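Local atomic coordinates of DNA mismatch repair protein MLH3 (PDB entry 6RMN), a protein that takes part in DNA mismatch repair as a component of the MutLbeta heterodimer, correcting insertion-deletion loops, and is represented here by its zinc-binding C-terminal part. Residues B[72-77]-B[124-129]; B[63-68]-B[101-106]; B[50-55]-B[195-200]; B[17-22]-B[208-213]. One frame throughout, in Å; residues are numbered along the deposited sequence.

Contact 1 of 4, residues B[72-77]-B[124-129]; sequences TFVARD and LPEMLT
E126 lays its carboxylate over one face of the R76 guanidinium, with E126 OE2 3.3 Å above the plane at its centre. The other oxygen, E126 OE1, comes within 2.8 Å of R76 NH2 but also lies well out of that plane, so this salt bridge rests on charge alone. The two planes are turned 44° apart. An alanine in place of E126 would probably leave the R76 guanidinium without its countercharge and freer to swing into solvent. The second flat group is the F73 ring, whose CG stands anti to the backbone N (chi1 -167°). P125 CB approaches it obliquely, 3.6 Å from F73 CE2, while M127 CE sits at the rim near the ring plane, 4.2 Å from F73 CE1. A water lies toward the rim over one face, and also joins V74 O to the amide of E126.

Between these groups R76 and L124 form an antiparallel hydrogen-bonded pair, which adds the short strand 76-77 to the strand 117-124. L124 N donates to R76 O at 3.0 Å and 164°, whereas the return bond from R76 N to L124 O is weak. Next to this pair, P125 CA makes a CA-H...O contact of 3.4 Å with V74 O. P125 is also the N-cap residue of helix 126-132, and its O accepts from both N and OG1 of T129; T129 OG1, 2.9 Å from P125 O, approaches from above the carbonyl plane. Beyond the two segments, F73 leans on L64 and V68 of helix 48-69, and M127 reaches F185 and I188 of helix 183-196.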
loop_
_atom_site.group_PDB
_atom_site.type_symbol
_atom_site.label_atom_id
_atom_site.label_comp_id
_atom_site.label_asym_id
_atom_site.label_seq_id
_atom_site.Cartn_x
_atom_site.Cartn_y
_atom_site.Cartn_z
ATOM N N THR B 72 34.644 -10.627 -21.522
ATOM C CA THR B 72 33.647 -11.421 -22.253
ATOM C C THR B 72 32.660 -10.542 -23.049
ATOM O O THR B 72 31.678 -11.055 -23.584
ATOM C CB THR B 72 32.938 -12.393 -21.291
ATOM O OG1 THR B 72 32.491 -11.664 -20.156
ATOM C CG2 THR B 72 33.839 -13.530 -20.830
ATOM N N PHE B 73 32.929 -9.225 -23.139
ATOM C CA PHE B 73 32.081 -8.275 -23.861
ATOM C C PHE B 73 32.236 -8.488 -25.366
ATOM O O PHE B 73 33.345 -8.401 -25.877
ATOM C CB PHE B 73 32.389 -6.822 -23.428
ATOM C CG PHE B 73 31.392 -5.765 -23.855
ATOM C CD1 PHE B 73 30.023 -5.961 -23.675
ATOM C CD2 PHE B 73 31.822 -4.546 -24.361
ATOM C CE1 PHE B 73 29.101 -4.983 -24.063
ATOM C CE2 PHE B 73 30.902 -3.558 -24.724
ATOM C CZ PHE B 73 29.549 -3.789 -24.588
ATOM N N VAL B 74 31.140 -8.840 -26.055
ATOM C CA VAL B 74 31.136 -9.142 -27.496
ATOM C C VAL B 74 31.585 -7.929 -28.339
ATOM O O VAL B 74 31.159 -6.803 -28.088
ATOM C CB VAL B 74 29.766 -9.737 -27.954
ATOM C CG1 VAL B 74 29.644 -9.823 -29.476
ATOM C CG2 VAL B 74 29.519 -11.105 -27.317
ATOM N N ALA B 75 32.474 -8.183 -29.313
ATOM C CA ALA B 75 33.013 -7.196 -30.244
ATOM C C ALA B 75 32.839 -7.710 -31.688
ATOM O O ALA B 75 33.640 -8.517 -32.172
ATOM C CB ALA B 75 34.476 -6.911 -29.925
ATOM N N ARG B 76 31.752 -7.265 -32.347
ATOM C CA ARG B 76 31.377 -7.617 -33.720
ATOM C C ARG B 76 32.321 -6.978 -34.756
ATOM O O ARG B 76 32.504 -5.755 -34.761
ATOM C CB ARG B 76 29.894 -7.234 -33.974
ATOM C CG ARG B 76 29.352 -7.483 -35.395
ATOM C CD ARG B 76 29.183 -8.952 -35.763
ATOM N NE ARG B 76 27.901 -9.502 -35.321
ATOM C CZ ARG B 76 27.732 -10.221 -34.216
ATOM N NH1 ARG B 76 28.763 -10.480 -33.419
ATOM N NH2 ARG B 76 26.531 -10.687 -33.899
ATOM N N ASP B 77 32.918 -7.821 -35.633
ATOM C CA ASP B 77 33.833 -7.402 -36.699
ATOM C C ASP B 77 33.105 -6.527 -37.717
ATOM O O ASP B 77 32.036 -6.893 -38.208
ATOM C CB ASP B 77 34.472 -8.617 -37.395
ATOM C CG ASP B 77 35.693 -9.204 -36.708
ATOM O OD1 ASP B 77 36.621 -8.426 -36.362
ATOM O OD2 ASP B 77 35.744 -10.444 -36.552
ATOM N N LEU B 124 33.310 -3.338 -33.160
ATOM C CA LEU B 124 32.366 -2.521 -32.401
ATOM C C LEU B 124 31.474 -3.422 -31.566
ATOM O O LEU B 124 31.118 -4.486 -32.057
ATOM C CB LEU B 124 31.485 -1.679 -33.336
ATOM C CG LEU B 124 32.062 -0.393 -33.939
ATOM C CD1 LEU B 124 30.962 0.357 -34.675
ATOM C CD2 LEU B 124 32.669 0.523 -32.863
ATOM N N PRO B 125 31.055 -3.040 -30.334
ATOM C CA PRO B 125 30.113 -3.902 -29.593
ATOM C C PRO B 125 28.729 -3.854 -30.252
ATOM O O PRO B 125 28.458 -2.920 -31.007
ATOM C CB PRO B 125 30.100 -3.291 -28.192
ATOM C CG PRO B 125 30.423 -1.859 -28.397
ATOM C CD PRO B 125 31.359 -1.800 -29.585
ATOM N N GLU B 126 27.883 -4.860 -30.010
ATOM C CA GLU B 126 26.547 -4.966 -30.619
ATOM C C GLU B 126 25.655 -3.717 -30.427
ATOM O O GLU B 126 25.018 -3.293 -31.388
ATOM C CB GLU B 126 25.822 -6.242 -30.157
ATOM C CG GLU B 126 26.442 -7.520 -30.715
ATOM C CD GLU B 126 26.047 -7.880 -32.138
ATOM O OE1 GLU B 126 25.196 -8.783 -32.307
ATOM O OE2 GLU B 126 26.593 -7.266 -33.083
ATOM N N MET B 127 25.642 -3.120 -29.220
ATOM C CA MET B 127 24.893 -1.895 -28.900
ATOM C C MET B 127 25.279 -0.787 -29.868
ATOM O O MET B 127 24.401 -0.155 -30.458
ATOM C CB MET B 127 25.280 -1.374 -27.510
ATOM C CG MET B 127 24.578 -2.003 -26.361
ATOM S SD MET B 127 25.401 -1.348 -24.877
ATOM C CE MET B 127 25.492 -2.861 -23.882
ATOM N N LEU B 128 26.598 -0.524 -29.983
ATOM C CA LEU B 128 27.149 0.536 -30.811
ATOM C C LEU B 128 26.979 0.276 -32.311
ATOM O O LEU B 128 26.736 1.226 -33.050
ATOM C CB LEU B 128 28.612 0.834 -30.430
ATOM C CG LEU B 128 29.190 2.208 -30.869
ATOM C CD1 LEU B 128 28.257 3.370 -30.493
ATOM C CD2 LEU B 128 30.550 2.451 -30.248
ATOM N N THR B 129 27.056 -1.002 -32.748
ATOM C CA THR B 129 26.843 -1.399 -34.146
ATOM C C THR B 129 25.441 -0.990 -34.575
ATOM O O THR B 129 25.298 -0.401 -35.641
ATOM C CB THR B 129 27.098 -2.911 -34.360
ATOM O OG1 THR B 129 28.415 -3.247 -33.924
ATOM C CG2 THR B 129 26.945 -3.327 -35.821
HETATM O O HOH W 1 28.582 -6.565 -27.383
#

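Contact 2 of 4, residues B[63-68]-B[101-106]; sequences SLLTEV and KKWGIG
V68 and W103 form the centre of this contact: V68 CG2 comes 3.7 Å from W103 CZ3, and V68 CG1 stands over one face of the indole, 4.2 Å above its plane and toward the rim. L64 CD1 meets the same ring at its edge, near the plane and 4.2 Å from W103 CZ3, while L65 CD2 reaches W103 CH2 obliquely at 4.1 Å. Exchanging W103 for an alanine would probably open a gap beside all three helix side chains, leaving L64 and L65 without their partner in this segment. The backbone closes in as well, with K102 O 3.5 Å from V68 CG1; no hydrogen bond joins the segments.

W103 CG stands anti to the carbonyl carbon (chi1 -60°), which sets it on the helix side, and M158 and P182 touch the side chain from other loops. K102 NZ beside it pairs with E99 and bonds to M158 O. K101 to G104 make a type I turn, with G104 N bonded to K101 O at 3.2 Å. G104, at a phi of 79°, is the C-prime residue of a Schellman motif, whose outer bond runs from I105 N to F100 O; it ends helix 87-101 and turns the chain into strand 106-110.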
loop_
_atom_site.group_PDB
_atom_site.type_symbol
_atom_site.label_atom_id
_atom_site.label_comp_id
_atom_site.label_asym_id
_atom_site.label_seq_id
_atom_site.Cartn_x
_atom_site.Cartn_y
_atom_site.Cartn_z
ATOM N N SER B 63 24.963 -6.465 -16.130
ATOM C CA SER B 63 25.329 -7.322 -17.262
ATOM C C SER B 63 26.516 -6.771 -18.066
ATOM O O SER B 63 27.439 -7.522 -18.374
ATOM C CB SER B 63 24.131 -7.533 -18.186
ATOM O OG SER B 63 23.101 -8.209 -17.484
ATOM N N LEU B 64 26.477 -5.468 -18.408
ATOM C CA LEU B 64 27.488 -4.780 -19.201
ATOM C C LEU B 64 28.848 -4.759 -18.504
ATOM O O LEU B 64 29.862 -5.053 -19.138
ATOM C CB LEU B 64 27.007 -3.343 -19.559
ATOM C CG LEU B 64 28.064 -2.300 -20.014
ATOM C CD1 LEU B 64 28.636 -2.635 -21.347
ATOM C CD2 LEU B 64 27.473 -0.913 -20.065
ATOM N N LEU B 65 28.869 -4.395 -17.217
ATOM C CA LEU B 65 30.114 -4.284 -16.469
ATOM C C LEU B 65 30.708 -5.640 -16.077
ATOM O O LEU B 65 31.923 -5.723 -15.971
ATOM C CB LEU B 65 29.959 -3.334 -15.274
ATOM C CG LEU B 65 29.931 -1.857 -15.700
ATOM C CD1 LEU B 65 29.129 -1.016 -14.761
ATOM C CD2 LEU B 65 31.344 -1.304 -15.972
ATOM N N THR B 66 29.889 -6.704 -15.943
ATOM C CA THR B 66 30.369 -8.070 -15.668
ATOM C C THR B 66 31.116 -8.567 -16.909
ATOM O O THR B 66 32.180 -9.162 -16.766
ATOM C CB THR B 66 29.203 -8.997 -15.240
ATOM O OG1 THR B 66 28.658 -8.483 -14.037
ATOM C CG2 THR B 66 29.635 -10.429 -14.983
ATOM N N GLU B 67 30.596 -8.262 -18.117
ATOM C CA GLU B 67 31.214 -8.635 -19.390
ATOM C C GLU B 67 32.551 -7.917 -19.606
ATOM O O GLU B 67 33.527 -8.540 -20.026
ATOM C CB GLU B 67 30.280 -8.304 -20.564
ATOM C CG GLU B 67 29.111 -9.252 -20.743
ATOM C CD GLU B 67 28.076 -8.736 -21.723
ATOM O OE1 GLU B 67 28.353 -8.732 -22.946
ATOM O OE2 GLU B 67 26.982 -8.332 -21.266
ATOM N N VAL B 68 32.580 -6.605 -19.358
ATOM C CA VAL B 68 33.758 -5.762 -19.559
ATOM C C VAL B 68 34.900 -6.158 -18.606
ATOM O O VAL B 68 36.024 -6.387 -19.067
ATOM C CB VAL B 68 33.364 -4.254 -19.495
ATOM C CG1 VAL B 68 34.584 -3.340 -19.368
ATOM C CG2 VAL B 68 32.521 -3.865 -20.709
ATOM N N LYS B 101 39.541 -0.517 -26.479
ATOM C CA LYS B 101 39.514 -1.985 -26.640
ATOM C C LYS B 101 38.686 -2.659 -25.534
ATOM O O LYS B 101 38.029 -3.662 -25.802
ATOM C CB LYS B 101 40.939 -2.595 -26.671
ATOM C CG LYS B 101 41.812 -2.198 -27.866
ATOM C CD LYS B 101 41.625 -3.099 -29.100
ATOM C CE LYS B 101 42.442 -2.628 -30.283
ATOM N NZ LYS B 101 42.042 -3.319 -31.537
ATOM N N LYS B 102 38.700 -2.102 -24.312
ATOM C CA LYS B 102 37.945 -2.615 -23.153
ATOM C C LYS B 102 36.423 -2.555 -23.364
ATOM O O LYS B 102 35.685 -3.316 -22.734
ATOM C CB LYS B 102 38.313 -1.833 -21.879
ATOM C CG LYS B 102 39.789 -1.893 -21.511
ATOM C CD LYS B 102 40.109 -0.902 -20.413
ATOM C CE LYS B 102 41.587 -0.837 -20.164
ATOM N NZ LYS B 102 41.919 0.094 -19.062
ATOM N N TRP B 103 35.962 -1.637 -24.232
ATOM C CA TRP B 103 34.552 -1.447 -24.562
ATOM C C TRP B 103 34.170 -2.062 -25.914
ATOM O O TRP B 103 33.100 -1.763 -26.430
ATOM C CB TRP B 103 34.194 0.049 -24.515
ATOM C CG TRP B 103 34.425 0.667 -23.170
ATOM C CD1 TRP B 103 35.466 1.473 -22.804
ATOM C CD2 TRP B 103 33.638 0.458 -21.986
ATOM N NE1 TRP B 103 35.350 1.817 -21.474
ATOM C CE2 TRP B 103 34.244 1.196 -20.945
ATOM C CE3 TRP B 103 32.470 -0.274 -21.708
ATOM C CZ2 TRP B 103 33.701 1.251 -19.656
ATOM C CZ3 TRP B 103 31.949 -0.237 -20.423
ATOM C CH2 TRP B 103 32.582 0.491 -19.406
ATOM N N GLY B 104 35.032 -2.921 -26.460
ATOM C CA GLY B 104 34.795 -3.599 -27.729
ATOM C C GLY B 104 35.050 -2.760 -28.965
ATOM O O GLY B 104 34.761 -3.207 -30.079
ATOM N N ILE B 105 35.599 -1.545 -28.787
ATOM C CA ILE B 105 35.902 -0.627 -29.885
ATOM C C ILE B 105 37.369 -0.837 -30.269
ATOM O O ILE B 105 38.265 -0.403 -29.545
ATOM C CB ILE B 105 35.543 0.853 -29.516
ATOM C CG1 ILE B 105 34.055 0.991 -29.098
ATOM C CG2 ILE B 105 35.910 1.838 -30.651
ATOM C CD1 ILE B 105 33.796 1.964 -28.010
ATOM N N GLY B 106 37.586 -1.553 -31.378
ATOM C CA GLY B 106 38.912 -1.886 -31.879
ATOM C C GLY B 106 39.276 -1.115 -33.125
ATOM O O GLY B 106 38.574 -1.209 -34.130
#

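Contact 3 of 4, residues B[50-55]-B[195-200]; sequences ACDERI and RSAVMF. With ZN (zinc ion), chain C; ZN (zinc ion), chain D.
E53, which rests its CB 4.0 Å from the CB of A197, bridges two zinc ions with a single carboxylate. It is the first glutamate of the DQHA(X)2E(X)4E motif, consistent with the endonuclease site of MutL homologues. E53 OE1 binds one zinc ion at 2.0 Å, together with H49, C194 and a residue of the partner protein chain. E53 OE2 binds the other at 2.3 Å with C225 and H227, and also accepts a hydrogen bond from A226 N. The side chain is extended, its CG anti to the backbone N (chi1 -177°), which carries the carboxylate out from the helix.

D52 supplies the polar link to the other segment. Its OD2 accepts from V198 N through the anti lone pair, at 2.8 Å and 152°, and packs 3.2 Å from A197 CA. V198 CG1, in the crowded position, lies 3.9 Å from D52 CB. V198 O in turn accepts from ND1 of H49, a second-shell bond that should help orient this zinc ligand.

A197 is the first residue to leave helix 183-196, so the contact fixes the chain just past that helix against helix 48-69. Helix 206-216 flanks it through L212 on D52, and strand 43-47 meets C51 and F200.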
loop_
_atom_site.group_PDB
_atom_site.type_symbol
_atom_site.label_atom_id
_atom_site.label_comp_id
_atom_site.label_asym_id
_atom_site.label_seq_id
_atom_site.Cartn_x
_atom_site.Cartn_y
_atom_site.Cartn_z
ATOM N N ALA B 50 9.042 4.729 -13.295
ATOM C CA ALA B 50 10.362 5.050 -12.741
ATOM C C ALA B 50 10.931 3.878 -11.946
ATOM O O ALA B 50 12.112 3.569 -12.071
ATOM C CB ALA B 50 10.272 6.288 -11.855
ATOM N N CYS B 51 10.074 3.216 -11.156
ATOM C CA CYS B 51 10.378 2.037 -10.350
ATOM C C CYS B 51 10.895 0.897 -11.239
ATOM O O CYS B 51 11.975 0.370 -10.992
ATOM C CB CYS B 51 9.133 1.610 -9.572
ATOM S SG CYS B 51 9.360 0.112 -8.587
ATOM N N ASP B 52 10.119 0.528 -12.270
ATOM C CA ASP B 52 10.434 -0.534 -13.216
ATOM C C ASP B 52 11.689 -0.209 -14.044
ATOM O O ASP B 52 12.577 -1.062 -14.169
ATOM C CB ASP B 52 9.218 -0.821 -14.124
ATOM C CG ASP B 52 9.258 -2.181 -14.803
ATOM O OD1 ASP B 52 9.970 -3.097 -14.286
ATOM O OD2 ASP B 52 8.572 -2.347 -15.832
ATOM N N GLU B 53 11.773 1.037 -14.563
ATOM C CA GLU B 53 12.909 1.556 -15.337
ATOM C C GLU B 53 14.211 1.485 -14.524
ATOM O O GLU B 53 15.237 1.092 -15.079
ATOM C CB GLU B 53 12.623 2.993 -15.787
ATOM C CG GLU B 53 13.686 3.640 -16.651
ATOM C CD GLU B 53 13.292 5.057 -17.000
ATOM O OE1 GLU B 53 12.352 5.232 -17.808
ATOM O OE2 GLU B 53 13.881 5.993 -16.417
ATOM N N ARG B 54 14.152 1.824 -13.217
ATOM C CA ARG B 54 15.282 1.765 -12.298
ATOM C C ARG B 54 15.823 0.335 -12.125
ATOM O O ARG B 54 17.043 0.121 -12.204
ATOM C CB ARG B 54 14.906 2.347 -10.927
ATOM C CG ARG B 54 16.083 2.372 -9.955
ATOM C CD ARG B 54 16.988 3.507 -10.342
ATOM N NE ARG B 54 18.339 3.073 -10.629
ATOM C CZ ARG B 54 19.324 3.896 -10.961
ATOM N NH1 ARG B 54 19.101 5.202 -11.073
ATOM N NH2 ARG B 54 20.535 3.424 -11.191
ATOM N N ILE B 55 14.914 -0.619 -11.843
ATOM C CA ILE B 55 15.240 -2.038 -11.664
ATOM C C ILE B 55 15.903 -2.551 -12.945
ATOM O O ILE B 55 16.896 -3.279 -12.875
ATOM C CB ILE B 55 13.961 -2.888 -11.309
ATOM C CG1 ILE B 55 13.325 -2.436 -9.968
ATOM C CG2 ILE B 55 14.270 -4.401 -11.287
ATOM C CD1 ILE B 55 11.835 -2.739 -9.835
ATOM N N ARG B 195 12.032 2.021 -22.398
ATOM C CA ARG B 195 11.171 1.302 -23.341
ATOM C C ARG B 195 10.609 -0.007 -22.835
ATOM O O ARG B 195 9.506 -0.362 -23.224
ATOM C CB ARG B 195 11.901 1.046 -24.660
ATOM C CG ARG B 195 11.890 2.232 -25.561
ATOM C CD ARG B 195 10.787 2.203 -26.596
ATOM N NE ARG B 195 11.050 3.289 -27.534
ATOM C CZ ARG B 195 11.653 3.143 -28.705
ATOM N NH1 ARG B 195 11.945 1.932 -29.164
ATOM N NH2 ARG B 195 11.918 4.204 -29.453
ATOM N N SER B 196 11.386 -0.756 -22.039
ATOM C CA SER B 196 10.952 -2.051 -21.534
ATOM C C SER B 196 10.027 -1.925 -20.326
ATOM O O SER B 196 9.264 -2.848 -20.051
ATOM C CB SER B 196 12.158 -2.906 -21.178
ATOM O OG SER B 196 12.780 -3.400 -22.349
ATOM N N ALA B 197 10.115 -0.791 -19.604
ATOM C CA ALA B 197 9.370 -0.516 -18.388
ATOM C C ALA B 197 7.886 -0.380 -18.589
ATOM O O ALA B 197 7.427 0.022 -19.661
ATOM C CB ALA B 197 9.922 0.720 -17.693
ATOM N N VAL B 198 7.133 -0.708 -17.530
ATOM C CA VAL B 198 5.684 -0.595 -17.451
ATOM C C VAL B 198 5.350 0.904 -17.575
ATOM O O VAL B 198 6.164 1.738 -17.174
ATOM C CB VAL B 198 5.145 -1.301 -16.159
ATOM C CG1 VAL B 198 5.395 -0.502 -14.887
ATOM C CG2 VAL B 198 3.681 -1.671 -16.285
ATOM N N MET B 199 4.226 1.241 -18.206
ATOM C CA MET B 199 3.839 2.634 -18.427
ATOM C C MET B 199 2.677 3.100 -17.530
ATOM O O MET B 199 2.002 2.288 -16.901
ATOM C CB MET B 199 3.443 2.830 -19.904
ATOM C CG MET B 199 4.600 3.197 -20.814
ATOM S SD MET B 199 4.050 3.542 -22.516
ATOM C CE MET B 199 3.421 5.235 -22.335
ATOM N N PHE B 200 2.430 4.422 -17.518
ATOM C CA PHE B 200 1.294 5.042 -16.863
ATOM C C PHE B 200 0.073 4.566 -17.632
ATOM O O PHE B 200 0.100 4.516 -18.872
ATOM C CB PHE B 200 1.410 6.575 -16.911
ATOM C CG PHE B 200 2.209 7.212 -15.794
ATOM C CD1 PHE B 200 2.894 6.431 -14.868
ATOM C CD2 PHE B 200 2.240 8.593 -15.641
ATOM C CE1 PHE B 200 3.592 7.023 -13.814
ATOM C CE2 PHE B 200 2.953 9.185 -14.593
ATOM C CZ PHE B 200 3.630 8.397 -13.691
HETATM ZN ZN ZN C . 11.109 6.370 -18.832
HETATM ZN ZN ZN D . 13.420 8.272 -16.562
#

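Contact 4 of 4, residues B[17-22]-B[208-213]; sequences YEVINQ and ECIILI
V19 pushes its side chain against C209, I210 and I213 where helix 206-216 packs on the antiparallel sheet of strands 18-23, 27-31, 43-47 and 232-234. The strand 18-22 lies at an edge of this sheet within the chain. Its axis passes 8.7 Å from that of helix 208-213, their directions 139° apart.

The tight part belongs almost wholly to V19. Its CG1, anti to the backbone N (chi1 176°), meets C209 CB at 3.9 Å. V19 CG2 turns to the next helical turn, 3.8 Å from I213 CG1, and lies as close to the carbonyl oxygen of C209. I210 CG1 meets V19 CB at 3.9 Å. The contact is thus apolar, without a hydrogen bond between the segments. The inner side of the helix is continued by I213 on V46 of strand 43-47 and on C51 of helix 48-69, and by C209 on I28.

Outward the packing thins. I210 is partly exposed, and I211 is exposed, its CB directed away from the strand. At the far end of the strand the touch dwindles to Q22 CB against C209 SG at 4.1 Å. The amide of Q22 is engaged elsewhere: NE2 donates to D202 O and Q48 OE1, and OE1 accepts from L204 N. Between V19 and Q22 the strand carries a classic beta bulge, in which I20 and N21 both face L29. The partner protein chain packs on both bulge residues. Within the bulge N21 turns its side-chain amide to the following residue, N21 OD1 accepting from Q22 N at 2.9 Å.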
loop_
_atom_site.group_PDB
_atom_site.type_symbol
_atom_site.label_atom_id
_atom_site.label_comp_id
_atom_site.label_asym_id
_atom_site.label_seq_id
_atom_site.Cartn_x
_atom_site.Cartn_y
_atom_site.Cartn_z
ATOM N N TYR B 17 9.063 -0.698 4.433
ATOM C CA TYR B 17 7.847 -0.318 3.714
ATOM C C TYR B 17 7.051 -1.450 3.077
ATOM O O TYR B 17 7.530 -2.073 2.116
ATOM C CB TYR B 17 8.152 0.747 2.637
ATOM C CG TYR B 17 8.194 2.168 3.162
ATOM C CD1 TYR B 17 9.328 2.665 3.792
ATOM C CD2 TYR B 17 7.108 3.023 3.002
ATOM C CE1 TYR B 17 9.367 3.963 4.292
ATOM C CE2 TYR B 17 7.141 4.328 3.481
ATOM C CZ TYR B 17 8.270 4.792 4.136
ATOM O OH TYR B 17 8.313 6.069 4.645
ATOM N N GLU B 18 5.781 -1.621 3.549
ATOM C CA GLU B 18 4.768 -2.564 3.054
ATOM C C GLU B 18 3.859 -1.899 1.988
ATOM O O GLU B 18 3.456 -0.746 2.148
ATOM C CB GLU B 18 3.910 -3.095 4.227
ATOM C CG GLU B 18 3.068 -4.312 3.869
ATOM C CD GLU B 18 2.363 -5.024 5.007
ATOM O OE1 GLU B 18 3.054 -5.623 5.862
ATOM O OE2 GLU B 18 1.110 -5.011 5.022
ATOM N N VAL B 19 3.514 -2.644 0.922
ATOM C CA VAL B 19 2.646 -2.170 -0.171
ATOM C C VAL B 19 1.167 -2.163 0.234
ATOM O O VAL B 19 0.649 -3.174 0.706
ATOM C CB VAL B 19 2.830 -2.996 -1.493
ATOM C CG1 VAL B 19 1.858 -2.542 -2.585
ATOM C CG2 VAL B 19 4.263 -2.933 -2.009
ATOM N N ILE B 20 0.473 -1.062 -0.073
ATOM C CA ILE B 20 -0.964 -0.950 0.102
ATOM C C ILE B 20 -1.562 -1.431 -1.239
ATOM O O ILE B 20 -1.995 -2.580 -1.313
ATOM C CB ILE B 20 -1.405 0.466 0.588
ATOM C CG1 ILE B 20 -0.712 0.790 1.949
ATOM C CG2 ILE B 20 -2.953 0.563 0.695
ATOM C CD1 ILE B 20 -0.964 2.112 2.521
ATOM N N ASN B 21 -1.487 -0.619 -2.318
ATOM C CA ASN B 21 -1.958 -1.037 -3.652
ATOM C C ASN B 21 -1.625 -0.007 -4.746
ATOM O O ASN B 21 -1.009 1.026 -4.456
ATOM C CB ASN B 21 -3.478 -1.353 -3.652
ATOM C CG ASN B 21 -3.884 -2.533 -4.510
ATOM O OD1 ASN B 21 -3.220 -2.912 -5.489
ATOM N ND2 ASN B 21 -5.010 -3.132 -4.170
ATOM N N GLN B 22 -2.050 -0.291 -6.002
ATOM C CA GLN B 22 -1.891 0.619 -7.133
ATOM C C GLN B 22 -2.927 1.740 -6.985
ATOM O O GLN B 22 -4.059 1.495 -6.555
ATOM C CB GLN B 22 -2.055 -0.121 -8.473
ATOM C CG GLN B 22 -1.601 0.688 -9.694
ATOM C CD GLN B 22 -1.935 0.050 -11.024
ATOM O OE1 GLN B 22 -2.913 -0.691 -11.188
ATOM N NE2 GLN B 22 -1.127 0.345 -12.022
ATOM N N GLU B 208 2.008 -7.995 -8.179
ATOM C CA GLU B 208 3.005 -7.416 -9.095
ATOM C C GLU B 208 3.664 -6.185 -8.460
ATOM O O GLU B 208 4.869 -6.009 -8.610
ATOM C CB GLU B 208 2.405 -7.084 -10.475
ATOM C CG GLU B 208 1.923 -8.294 -11.260
ATOM C CD GLU B 208 1.142 -7.996 -12.534
ATOM O OE1 GLU B 208 0.370 -7.008 -12.563
ATOM O OE2 GLU B 208 1.293 -8.773 -13.504
ATOM N N CYS B 209 2.883 -5.357 -7.740
ATOM C CA CYS B 209 3.334 -4.171 -6.975
ATOM C C CYS B 209 4.285 -4.580 -5.835
ATOM O O CYS B 209 5.265 -3.889 -5.579
ATOM C CB CYS B 209 2.141 -3.385 -6.431
ATOM S SG CYS B 209 1.077 -2.671 -7.712
ATOM N N ILE B 210 3.989 -5.703 -5.157
ATOM C CA ILE B 210 4.820 -6.232 -4.080
ATOM C C ILE B 210 6.206 -6.581 -4.627
ATOM O O ILE B 210 7.201 -6.140 -4.054
ATOM C CB ILE B 210 4.115 -7.389 -3.298
ATOM C CG1 ILE B 210 2.966 -6.816 -2.438
ATOM C CG2 ILE B 210 5.117 -8.187 -2.418
ATOM C CD1 ILE B 210 1.896 -7.844 -1.901
ATOM N N ILE B 211 6.259 -7.335 -5.750
ATOM C CA ILE B 211 7.491 -7.739 -6.447
ATOM C C ILE B 211 8.296 -6.504 -6.900
ATOM O O ILE B 211 9.514 -6.454 -6.678
ATOM C CB ILE B 211 7.173 -8.696 -7.634
ATOM C CG1 ILE B 211 6.710 -10.070 -7.130
ATOM C CG2 ILE B 211 8.367 -8.822 -8.584
ATOM C CD1 ILE B 211 5.756 -10.791 -8.030
ATOM N N LEU B 212 7.612 -5.525 -7.536
ATOM C CA LEU B 212 8.233 -4.287 -8.004
ATOM C C LEU B 212 8.936 -3.514 -6.885
ATOM O O LEU B 212 10.086 -3.137 -7.065
ATOM C CB LEU B 212 7.220 -3.385 -8.741
ATOM C CG LEU B 212 6.945 -3.721 -10.203
ATOM C CD1 LEU B 212 5.741 -2.967 -10.706
ATOM C CD2 LEU B 212 8.138 -3.400 -11.088
ATOM N N ILE B 213 8.269 -3.301 -5.734
ATOM C CA ILE B 213 8.862 -2.573 -4.601
ATOM C C ILE B 213 9.974 -3.402 -3.924
ATOM O O ILE B 213 10.991 -2.829 -3.535
ATOM C CB ILE B 213 7.785 -2.037 -3.607
ATOM C CG1 ILE B 213 6.737 -1.146 -4.327
ATOM C CG2 ILE B 213 8.408 -1.288 -2.393
ATOM C CD1 ILE B 213 7.268 0.134 -5.135
#

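From the N terminus, strand 18-23 opens the longest loop, closed by contact 4 only when helix 206-216 returns to pack on it. After two more strands, helix 48-69 serves two contacts: its beginning enters contact 3, which closes at the end of helix 183-196 and is nested inside contact 4, and its last turns enter contact 2. Contacts 1 and 2 lie inside contact 3 and cross, their segments alternating along the chain. Contacts 3 and 4 touch through C51, D52 and I55 against L212. Contact 2 sets the end of the long helix on the turn before strand 106-110, and contact 1 joins strand 76-77 to the end of strand 117-124 and the start of helix 126-132.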